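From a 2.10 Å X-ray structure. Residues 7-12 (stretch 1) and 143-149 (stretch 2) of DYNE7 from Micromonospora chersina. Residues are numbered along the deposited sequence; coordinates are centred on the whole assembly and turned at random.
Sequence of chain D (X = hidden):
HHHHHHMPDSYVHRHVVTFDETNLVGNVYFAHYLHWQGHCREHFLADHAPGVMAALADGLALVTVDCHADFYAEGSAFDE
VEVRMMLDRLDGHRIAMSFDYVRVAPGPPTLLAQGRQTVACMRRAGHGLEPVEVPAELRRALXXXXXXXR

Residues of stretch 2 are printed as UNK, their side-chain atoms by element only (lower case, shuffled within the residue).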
ATOM      1  N   MET D   7      -0.846  35.803  -5.479  1.00 70.10           N
ATOM      2  CA  MET D   7      -0.869  34.541  -4.756  1.00 68.67           C
ATOM      3  C   MET D   7       0.520  33.864  -4.755  1.00 66.11           C
ATOM      4  O   MET D   7       1.198  33.856  -5.788  1.00 65.95           O
ATOM      5  CB  MET D   7      -2.030  33.612  -5.195  1.00 71.67           C
ATOM      6  CG  MET D   7      -1.786  32.826  -6.474  1.00 76.72           C
ATOM      7  SD  MET D   7      -2.831  31.337  -6.551  1.00 81.60           S
ATOM      8  CE  MET D   7      -2.333  30.674  -8.131  1.00 78.49           C
ATOM      9  N   PRO D   8       0.983  33.362  -3.591  1.00 57.14           N
ATOM     10  CA  PRO D   8       2.275  32.653  -3.562  1.00 54.95           C
ATOM     11  C   PRO D   8       2.285  31.331  -4.331  1.00 53.20           C
ATOM     12  O   PRO D   8       1.279  30.633  -4.424  1.00 50.43           O
ATOM     13  CB  PRO D   8       2.535  32.427  -2.071  1.00 56.29           C
ATOM     14  CG  PRO D   8       1.222  32.541  -1.423  1.00 60.84           C
ATOM     15  CD  PRO D   8       0.377  33.446  -2.246  1.00 57.82           C
ATOM     16  N   ASP D   9       3.436  30.998  -4.892  1.00 48.20           N
ATOM     17  CA  ASP D   9       3.561  29.751  -5.603  1.00 46.53           C
ATOM     18  C   ASP D   9       3.581  28.571  -4.628  1.00 42.17           C
ATOM     19  O   ASP D   9       3.876  28.701  -3.428  1.00 41.29           O
ATOM     20  CB  ASP D   9       4.752  29.760  -6.602  1.00 50.44           C
ATOM     21  CG  ASP D   9       6.156  29.719  -6.016  1.00 68.52           C
ATOM     22  OD1 ASP D   9       6.346  30.204  -4.872  1.00 71.07           O
ATOM     23  OD2 ASP D   9       7.078  29.250  -6.722  1.00 75.84           O
ATOM     24  N   SER D  10       3.152  27.452  -5.131  1.00 32.46           N
ATOM     25  CA  SER D  10       3.259  26.242  -4.378  1.00 29.56           C
ATOM     26  C   SER D  10       4.195  25.281  -5.039  1.00 29.14           C
ATOM     27  O   SER D  10       4.465  25.386  -6.225  1.00 28.86           O
ATOM     28  CB  SER D  10       1.891  25.629  -4.137  1.00 32.25           C
ATOM     29  OG  SER D  10       1.291  25.281  -5.374  1.00 38.99           O
ATOM     30  N   TYR D  11       4.748  24.373  -4.242  1.00 22.52           N
ATOM     31  CA  TYR D  11       5.524  23.265  -4.755  1.00 21.31           C
ATOM     32  C   TYR D  11       4.566  22.213  -5.328  1.00 23.71           C
ATOM     33  O   TYR D  11       3.604  21.822  -4.649  1.00 20.52           O
ATOM     34  CB  TYR D  11       6.396  22.672  -3.646  1.00 21.08           C
ATOM     35  CG  TYR D  11       7.139  21.473  -4.154  1.00 21.76           C
ATOM     36  CD1 TYR D  11       8.238  21.615  -4.994  1.00 23.54           C
ATOM     37  CD2 TYR D  11       6.698  20.186  -3.862  1.00 21.83           C
ATOM     38  CE1 TYR D  11       8.882  20.502  -5.529  1.00 24.36           C
ATOM     39  CE2 TYR D  11       7.342  19.068  -4.380  1.00 22.32           C
ATOM     40  CZ  TYR D  11       8.437  19.232  -5.205  1.00 25.86           C
ATOM     41  OH  TYR D  11       9.072  18.141  -5.705  1.00 23.74           O
ATOM     42  N   VAL D  12       4.842  21.740  -6.551  1.00 19.38           N
ATOM     43  CA  VAL D  12       3.947  20.830  -7.244  1.00 19.46           C
ATOM     44  C   VAL D  12       4.580  19.461  -7.334  1.00 23.95           C
ATOM     45  O   VAL D  12       5.674  19.322  -7.904  1.00 23.02           O
ATOM     46  CB  VAL D  12       3.525  21.349  -8.631  1.00 25.06           C
ATOM     47  CG1 VAL D  12       2.644  20.314  -9.353  1.00 24.50           C
ATOM     48  CG2 VAL D  12       2.797  22.682  -8.506  1.00 25.47           C
ATOM     49  N   UNK D 143      10.549  28.228   3.039  1.00 25.51           N
ATOM     50  CA  UNK D 143      10.152  29.634   3.125  1.00 26.61           C
ATOM     51  C   UNK D 143       9.786  30.240   1.774  1.00 29.80           C
ATOM     52  O   UNK D 143       9.047  31.210   1.730  1.00 30.13           O
ATOM     53  c   UNK D 143      11.207  30.451   3.859  1.00 33.90           C
ATOM     54  o   UNK D 143      11.288  29.956   5.185  1.00 44.75           O
ATOM     55  N   UNK D 144      10.217  29.630   0.678  1.00 26.39           N
ATOM     56  CA  UNK D 144       9.844  30.074  -0.678  1.00 26.92           C
ATOM     57  C   UNK D 144       8.380  29.776  -1.010  1.00 28.87           C
ATOM     58  O   UNK D 144       7.839  30.350  -1.952  1.00 27.60           O
ATOM     59  n   UNK D 144      13.148  28.294  -3.234  1.00 60.59           N
ATOM     60  c   UNK D 144      13.104  29.689  -2.779  1.00 51.14           C
ATOM     61  n   UNK D 144      14.031  26.171  -3.343  1.00 71.48           N
ATOM     62  c   UNK D 144      14.072  27.409  -2.873  1.00 79.92           C
ATOM     63  c   UNK D 144      12.241  29.873  -1.535  1.00 40.17           C
ATOM     64  n   UNK D 144      15.049  27.759  -2.045  1.00 67.53           N
ATOM     65  c   UNK D 144      10.775  29.465  -1.734  1.00 29.01           C
ATOM     66  N   UNK D 145       7.737  28.880  -0.226  1.00 25.27           N
ATOM     67  CA  UNK D 145       6.341  28.476  -0.422  1.00 25.32           C
ATOM     68  C   UNK D 145       5.466  28.817   0.789  1.00 27.19           C
ATOM     69  O   UNK D 145       4.484  28.108   1.047  1.00 26.67           O
ATOM     70  c   UNK D 145       7.437  26.436  -4.351  1.00 28.50           C
ATOM     71  c   UNK D 145       6.650  26.767  -3.250  1.00 29.39           C
ATOM     72  o   UNK D 145       9.528  25.617  -5.215  1.00 45.16           O
ATOM     73  c   UNK D 145       7.113  26.586  -1.947  1.00 27.12           C
ATOM     74  c   UNK D 145       8.416  26.141  -1.779  1.00 27.38           C
ATOM     75  c   UNK D 145       9.217  25.820  -2.874  1.00 28.61           C
ATOM     76  c   UNK D 145       6.260  26.965  -0.755  1.00 24.69           C
ATOM     77  c   UNK D 145       8.720  25.954  -4.155  1.00 37.81           C
ATOM     78  N   UNK D 146       5.845  29.851   1.549  1.00 24.17           N
ATOM     79  CA  UNK D 146       5.090  30.290   2.727  1.00 25.35           C
ATOM     80  C   UNK D 146       3.689  30.822   2.392  1.00 30.00           C
ATOM     81  O   UNK D 146       3.515  31.657   1.495  1.00 29.13           O
ATOM     82  c   UNK D 146       5.868  31.331   3.536  1.00 26.55           C
ATOM     83  N   UNK D 147       2.695  30.320   3.137  1.00 27.23           N
ATOM     84  CA  UNK D 147       1.327  30.849   3.141  1.00 27.84           C
ATOM     85  C   UNK D 147       1.409  32.280   3.690  1.00 32.07           C
ATOM     86  O   UNK D 147       2.145  32.504   4.640  1.00 31.88           O
ATOM     87  c   UNK D 147      -0.939  30.584   4.339  1.00 30.23           C
ATOM     88  c   UNK D 147       0.394  29.914   3.975  1.00 30.38           C
ATOM     89  c   UNK D 147       0.153  28.606   3.236  1.00 28.78           C
ATOM     90  N   UNK D 148       0.718  33.236   3.065  1.00 31.48           N
ATOM     91  CA  UNK D 148       0.714  34.643   3.513  1.00 35.31           C
ATOM     92  C   UNK D 148      -0.612  35.065   4.168  1.00 44.12           C
ATOM     93  O   UNK D 148      -1.688  34.630   3.736  1.00 45.13           O
ATOM     94  c   UNK D 148       1.201  35.675   2.439  1.00 40.90           C
ATOM     95  c   UNK D 148       0.221  35.804   1.275  1.00 41.50           C
ATOM     96  c   UNK D 148       2.577  35.310   1.915  1.00 40.57           C
ATOM     97  N   UNK D 149      -0.521  35.924   5.197  1.00 43.58           N
ATOM     98  CA  UNK D 149      -1.668  36.575   5.840  1.00 55.69           C
ATOM     99  C   UNK D 149      -2.332  37.619   4.916  1.00 90.73           C
ATOM    100  O   UNK D 149      -1.676  38.243   4.074  1.00 51.90           O
ATOM    101  c   UNK D 149      -1.237  37.220   7.150  1.00 56.85           C
TER
HETATM  102  O   HOH W   1       7.846  26.044  -7.631  1.00 63.01           O

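Position 143 carries one carbon followed by one oxygen, out of reach of stretch 1, with its hydroxyl oxygen hydrogen-bonded elsewhere in the structure. A two-atom side chain ending in a single oxygen is serine, Ser143. It opens a type I turn that runs through position 146, whose N donates a weak hydrogen bond of 3.5 Å to Ser143 O.

Position 144 holds three carbons, a nitrogen, then a carbon bearing two more nitrogens: a guanidinium at the end of a long arm, hence arginine, Arg144. Its closest side-chain atom, Arg144 CB, is 5.5 Å from Asp9 OD1. What comes near is backbone: Arg144 O lies 3.3 Å from Asp9 OD1, two acceptors that do not hydrogen-bond; the guanidinium stays too far from the Asp9 carboxylate to form a salt bridge.

Position 145 has one carbon leading to a six-carbon ring with an oxygen attached. Ring atoms lie against the backbone of residues 9 to 11 and the CB of Tyr11. A hydroxylated six-membered ring is tyrosine, Tyr145. Its CD1 comes within 3.2 Å of Tyr11 N and 3.4 Å of Asp9 O, the latter at the ring edge, while Tyr11 CB sits over one face, 4.0 Å from the ring centroid and 10° off the normal, a good CH-pi contact.

Position 146 has a single side-chain carbon, pointing away from stretch 1: alanine, Ala146. Its contribution is backbone, with Ala146 O 3.8 Å from Pro8 CB.

Position 147 shows a carbon carrying two carbons, and it too points away. Three carbons branched at the first make valine, Val147, which adds almost nothing to the contact.

Position 148 repeats that three-carbon fork but points toward stretch 1, against the proline ring. It is also valine, Val148; its CG2 lies 4.2 Å from Pro8 CD, a modest apolar touch.

Position 149 has one carbon, out of reach: alanine, Ala149.

The contact works without a single direct hydrogen bond between the stretches. One aromatic ring is laid along the backbone of a strand's approach, using face and edge for different neighbours. A water links its end to the acid: Tyr145 OH is 3.0 Å from the water oxygen, which donates a weak 3.4 Å bond to Asp9 OD2. For a designer, the rule is economy: one ring residue supplies the largest single share, 98 Å², of the 312 Å² buried on the two sides together.

Stretch 2 (143-149) SRYAVVA
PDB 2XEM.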